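Local coordinates for cell shape-determining protein MreC (PDB 2J5U) that probably helps to form and maintain cell shape, and assembles into dimers that build a 24-subunit oligomer, at residues K49-N52 with K53-E57; G96-P99 with D100-V103. One frame throughout, in Å; residues are numbered along the deposited sequence.

Interaction 1: residues K49-N52 with K53-E57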
loop_
_atom_site.group_PDB
_atom_site.type_symbol
_atom_site.label_atom_id
_atom_site.label_comp_id
_atom_site.label_asym_id
_atom_site.label_seq_id
_atom_site.Cartn_x
_atom_site.Cartn_y
_atom_site.Cartn_z
ATOM N N LYS A 49 -28.515 -13.414 48.136
ATOM C CA LYS A 49 -29.227 -12.195 48.467
ATOM C C LYS A 49 -28.365 -10.957 48.223
ATOM O O LYS A 49 -28.865 -9.929 47.766
ATOM C CB LYS A 49 -29.690 -12.269 49.928
ATOM C CG LYS A 49 -30.697 -11.212 50.346
ATOM C CD LYS A 49 -31.826 -11.816 51.185
ATOM C CE LYS A 49 -31.316 -12.510 52.451
ATOM N NZ LYS A 49 -32.425 -13.128 53.255
ATOM N N LYS A 50 -27.072 -11.047 48.513
ATOM C CA LYS A 50 -26.201 -9.898 48.294
ATOM C C LYS A 50 -25.938 -9.727 46.802
ATOM O O LYS A 50 -26.036 -8.624 46.260
ATOM C CB LYS A 50 -24.872 -10.068 49.029
ATOM C CG LYS A 50 -23.988 -8.836 48.913
ATOM C CD LYS A 50 -22.588 -9.072 49.450
ATOM C CE LYS A 50 -21.726 -7.830 49.264
ATOM N NZ LYS A 50 -21.687 -7.390 47.837
ATOM N N GLU A 51 -25.597 -10.836 46.149
ATOM C CA GLU A 51 -25.323 -10.860 44.717
ATOM C C GLU A 51 -26.514 -10.281 43.967
ATOM O O GLU A 51 -26.359 -9.440 43.078
ATOM C CB GLU A 51 -25.103 -12.298 44.270
ATOM C CG GLU A 51 -24.795 -12.458 42.808
ATOM C CD GLU A 51 -25.006 -13.885 42.343
ATOM O OE1 GLU A 51 -24.560 -14.818 43.051
ATOM O OE2 GLU A 51 -25.617 -14.072 41.269
ATOM N N ASN A 52 -27.703 -10.752 44.335
ATOM C CA ASN A 52 -28.945 -10.294 43.734
ATOM C C ASN A 52 -29.061 -8.775 43.886
ATOM O O ASN A 52 -29.480 -8.081 42.959
ATOM C CB ASN A 52 -30.133 -10.993 44.412
ATOM C CG ASN A 52 -31.467 -10.660 43.759
ATOM O OD1 ASN A 52 -31.934 -9.525 43.822
ATOM N ND2 ASN A 52 -32.085 -11.654 43.127
ATOM N N LYS A 53 -28.674 -8.264 45.054
ATOM C CA LYS A 53 -28.738 -6.828 45.330
ATOM C C LYS A 53 -27.795 -6.070 44.397
ATOM O O LYS A 53 -28.148 -5.013 43.874
ATOM C CB LYS A 53 -28.369 -6.557 46.796
ATOM C CG LYS A 53 -28.894 -5.242 47.380
ATOM C CD LYS A 53 -28.047 -4.039 46.987
ATOM C CE LYS A 53 -28.623 -2.736 47.556
ATOM N NZ LYS A 53 -28.666 -2.719 49.050
ATOM N N ASP A 54 -26.600 -6.614 44.180
ATOM C CA ASP A 54 -25.641 -5.964 43.295
ATOM C C ASP A 54 -26.169 -5.911 41.879
ATOM O O ASP A 54 -26.143 -4.862 41.241
ATOM C CB ASP A 54 -24.302 -6.694 43.302
ATOM C CG ASP A 54 -23.621 -6.629 44.649
ATOM O OD1 ASP A 54 -23.728 -5.573 45.320
ATOM O OD2 ASP A 54 -22.970 -7.630 45.025
ATOM N N LEU A 55 -26.644 -7.052 41.390
ATOM C CA LEU A 55 -27.192 -7.139 40.045
ATOM C C LEU A 55 -28.269 -6.084 39.822
ATOM O O LEU A 55 -28.225 -5.341 38.837
ATOM C CB LEU A 55 -27.787 -8.524 39.810
ATOM C CG LEU A 55 -26.805 -9.685 39.716
ATOM C CD1 LEU A 55 -27.560 -11.005 39.720
ATOM C CD2 LEU A 55 -25.989 -9.529 38.453
ATOM N N LYS A 56 -29.236 -6.021 40.736
ATOM C CA LYS A 56 -30.326 -5.056 40.619
ATOM C C LYS A 56 -29.808 -3.632 40.654
ATOM O O LYS A 56 -30.469 -2.723 40.148
ATOM C CB LYS A 56 -31.368 -5.263 41.724
ATOM C CG LYS A 56 -32.319 -6.429 41.472
ATOM C CD LYS A 56 -33.171 -6.741 42.694
ATOM C CE LYS A 56 -34.088 -7.920 42.428
ATOM N NZ LYS A 56 -34.726 -8.451 43.670
ATOM N N GLU A 57 -28.633 -3.439 41.254
ATOM C CA GLU A 57 -28.025 -2.111 41.320
ATOM C C GLU A 57 -27.314 -1.812 39.997
ATOM O O GLU A 57 -27.301 -0.665 39.541
ATOM C CB GLU A 57 -27.034 -2.015 42.493
ATOM C CG GLU A 57 -27.694 -2.039 43.881
ATOM C CD GLU A 57 -26.730 -1.699 45.022
ATOM O OE1 GLU A 57 -25.668 -2.357 45.130
ATOM O OE2 GLU A 57 -27.044 -0.777 45.816
#

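Interaction 2: residues G96-P99 with D100-V103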
loop_
_atom_site.group_PDB
_atom_site.type_symbol
_atom_site.label_atom_id
_atom_site.label_comp_id
_atom_site.label_asym_id
_atom_site.label_seq_id
_atom_site.Cartn_x
_atom_site.Cartn_y
_atom_site.Cartn_z
ATOM N N GLY A 96 -49.032 1.901 60.417
ATOM C CA GLY A 96 -48.747 1.679 59.015
ATOM C C GLY A 96 -49.484 0.516 58.382
ATOM O O GLY A 96 -49.384 0.293 57.175
ATOM N N VAL A 97 -50.228 -0.232 59.187
ATOM C CA VAL A 97 -50.963 -1.370 58.671
ATOM C C VAL A 97 -52.085 -0.916 57.748
ATOM O O VAL A 97 -52.791 0.041 58.040
ATOM C CB VAL A 97 -51.558 -2.194 59.807
ATOM C CG1 VAL A 97 -52.293 -3.387 59.241
ATOM C CG2 VAL A 97 -50.459 -2.634 60.760
ATOM N N LYS A 98 -52.226 -1.608 56.624
ATOM C CA LYS A 98 -53.258 -1.299 55.644
ATOM C C LYS A 98 -53.920 -2.558 55.121
ATOM O O LYS A 98 -53.302 -3.622 55.041
ATOM C CB LYS A 98 -52.675 -0.559 54.437
ATOM C CG LYS A 98 -52.069 0.779 54.734
ATOM C CD LYS A 98 -51.740 1.518 53.451
ATOM C CE LYS A 98 -51.267 2.932 53.778
ATOM N NZ LYS A 98 -50.922 3.739 52.577
ATOM N N PRO A 99 -55.197 -2.452 54.750
ATOM C CA PRO A 99 -55.948 -3.592 54.211
ATOM C C PRO A 99 -55.192 -4.199 53.020
ATOM O O PRO A 99 -54.621 -3.477 52.215
ATOM C CB PRO A 99 -57.268 -2.960 53.768
ATOM C CG PRO A 99 -57.453 -1.854 54.746
ATOM C CD PRO A 99 -56.065 -1.280 54.954
ATOM N N ASP A 100 -55.198 -5.520 52.923
ATOM C CA ASP A 100 -54.544 -6.252 51.840
ATOM C C ASP A 100 -53.063 -6.551 52.020
ATOM O O ASP A 100 -52.440 -7.135 51.132
ATOM C CB ASP A 100 -54.773 -5.553 50.501
ATOM C CG ASP A 100 -56.160 -5.816 49.940
ATOM O OD1 ASP A 100 -56.566 -5.097 49.001
ATOM O OD2 ASP A 100 -56.848 -6.742 50.432
ATOM N N MET A 101 -52.495 -6.156 53.157
ATOM C CA MET A 101 -51.099 -6.462 53.438
ATOM C C MET A 101 -51.028 -7.940 53.853
ATOM O O MET A 101 -51.943 -8.468 54.493
ATOM C CB MET A 101 -50.564 -5.575 54.570
ATOM C CG MET A 101 -49.967 -4.254 54.121
ATOM S SD MET A 101 -49.450 -3.189 55.449
ATOM C CE MET A 101 -49.187 -1.721 54.605
ATOM N N ALA A 102 -49.951 -8.616 53.480
ATOM C CA ALA A 102 -49.792 -10.022 53.828
ATOM C C ALA A 102 -49.378 -10.166 55.288
ATOM O O ALA A 102 -48.671 -9.315 55.829
ATOM C CB ALA A 102 -48.751 -10.652 52.936
ATOM N N VAL A 103 -49.832 -11.232 55.935
ATOM C CA VAL A 103 -49.464 -11.467 57.319
ATOM C C VAL A 103 -48.844 -12.841 57.362
ATOM O O VAL A 103 -49.420 -13.805 56.850
ATOM C CB VAL A 103 -50.671 -11.445 58.260
ATOM C CG1 VAL A 103 -50.200 -11.688 59.682
ATOM C CG2 VAL A 103 -51.399 -10.108 58.162
#

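Interaction 1: residues K49-N52 with K53-E57
Asn52 and Lys56 sit one turn apart on helix 31-58, in its predicted coiled-coil region, and meet through their side-chain ends. The amide oxygen OD1 of Asn52 receives a weak hydrogen bond from NZ of Lys56 at 3.0 Å, while the lysine methylenes pass alongside the same oxygen. Asn52 carries CG away from its own N (chi1 -175°), and Lys56 runs extended beyond CG to reach it. The same two residues are also joined through the backbone, Lys56 N to Asn52 O. Lys53 N bonds Lys49 O at 3.2 Å from above the carbonyl plane, and Lys53 CB lies 3.2 Å from Lys50 O. NZ of Lys50 forms a weakly bonded salt bridge with OD2 of Asp54 at 3.1 Å, the lysine chain bending at its last torsion (chi4 -56°) to bring the ammonium over. Glu51 OE2 is held by Lys56 of the second subunit, so the CD1 methyl of Leu55 lies beside an engaged carboxylate. Leu55 is buried where that subunit packs on the helix, its apolar side chain meeting Asn52 of the second subunit. The chemistry implies a shared polar network: Lys56, which also bonds Ser64, pairs with Glu51 of the second subunit, tying its own helix turn to the dimer partner.

Interaction 2: residues G96-P99 with D100-V103
The carbonyl oxygen of Lys98 accepts the backbone N-H of Met101 at 3.3 Å, closing a type II beta turn that leads from the loop after strand 86-89 into strand 102-105 of a six-stranded antiparallel barrel. Pro99 and Asp100 occupy the two corners. Proline suits the first, because its ring restrains phi to about the value that corner needs (here -54°); Asp100 adopts a positive phi of 85° at the second, where glycine is more usual and asparagine or aspartate is tolerated. Its carboxylate has a long, weak ion pair with Lys184.

Met101 folds back across the mouth of the turn. With CG beside its backbone N (chi1 -89°) and the chain extended beyond, the thioether runs back alongside residues 96-98. SD receives a weak hydrogen bond from the backbone N of Lys98 at 3.4 Å, an unusual use of sulfur as acceptor, and Met101 CB and CG rest against Lys98 O. Met101 also touches Val224 and Lys226 of strand 221-227, so its flexible, apolar chain bridges loop and barrel. Val97 is buried against Val113 of strand 108-116, a place its apolar side chain suits. Gly96 has a positive phi, at which a side chain would crowd the preceding carbonyl. At the far end of the thioether, CE of Met101 lies 3.7 Å from CB of Lys98 and 3.3 Å from O of Gly96.

Interactions 1 and 2 belong to different elements of one chain: the first lies on helix 31-58, the second at the entry to barrel strand 102-105. Their centres are 27 Å apart and their nearest atoms about 17 Å, so they do not touch. Interaction 1 is partly buried because the second subunit packs against it, and successive backbone bonds are supplemented by charged and amide side chains. Interaction 2 lies at the surface, untouched by any other chain of the assembly; its own contacts are one turn bond and a weak N-H to sulfur bond, with a proline at the corner. Residues 49-57 thus serve association between subunits, whereas residues 96-103 lead the chain into a strand of the barrel within one subunit.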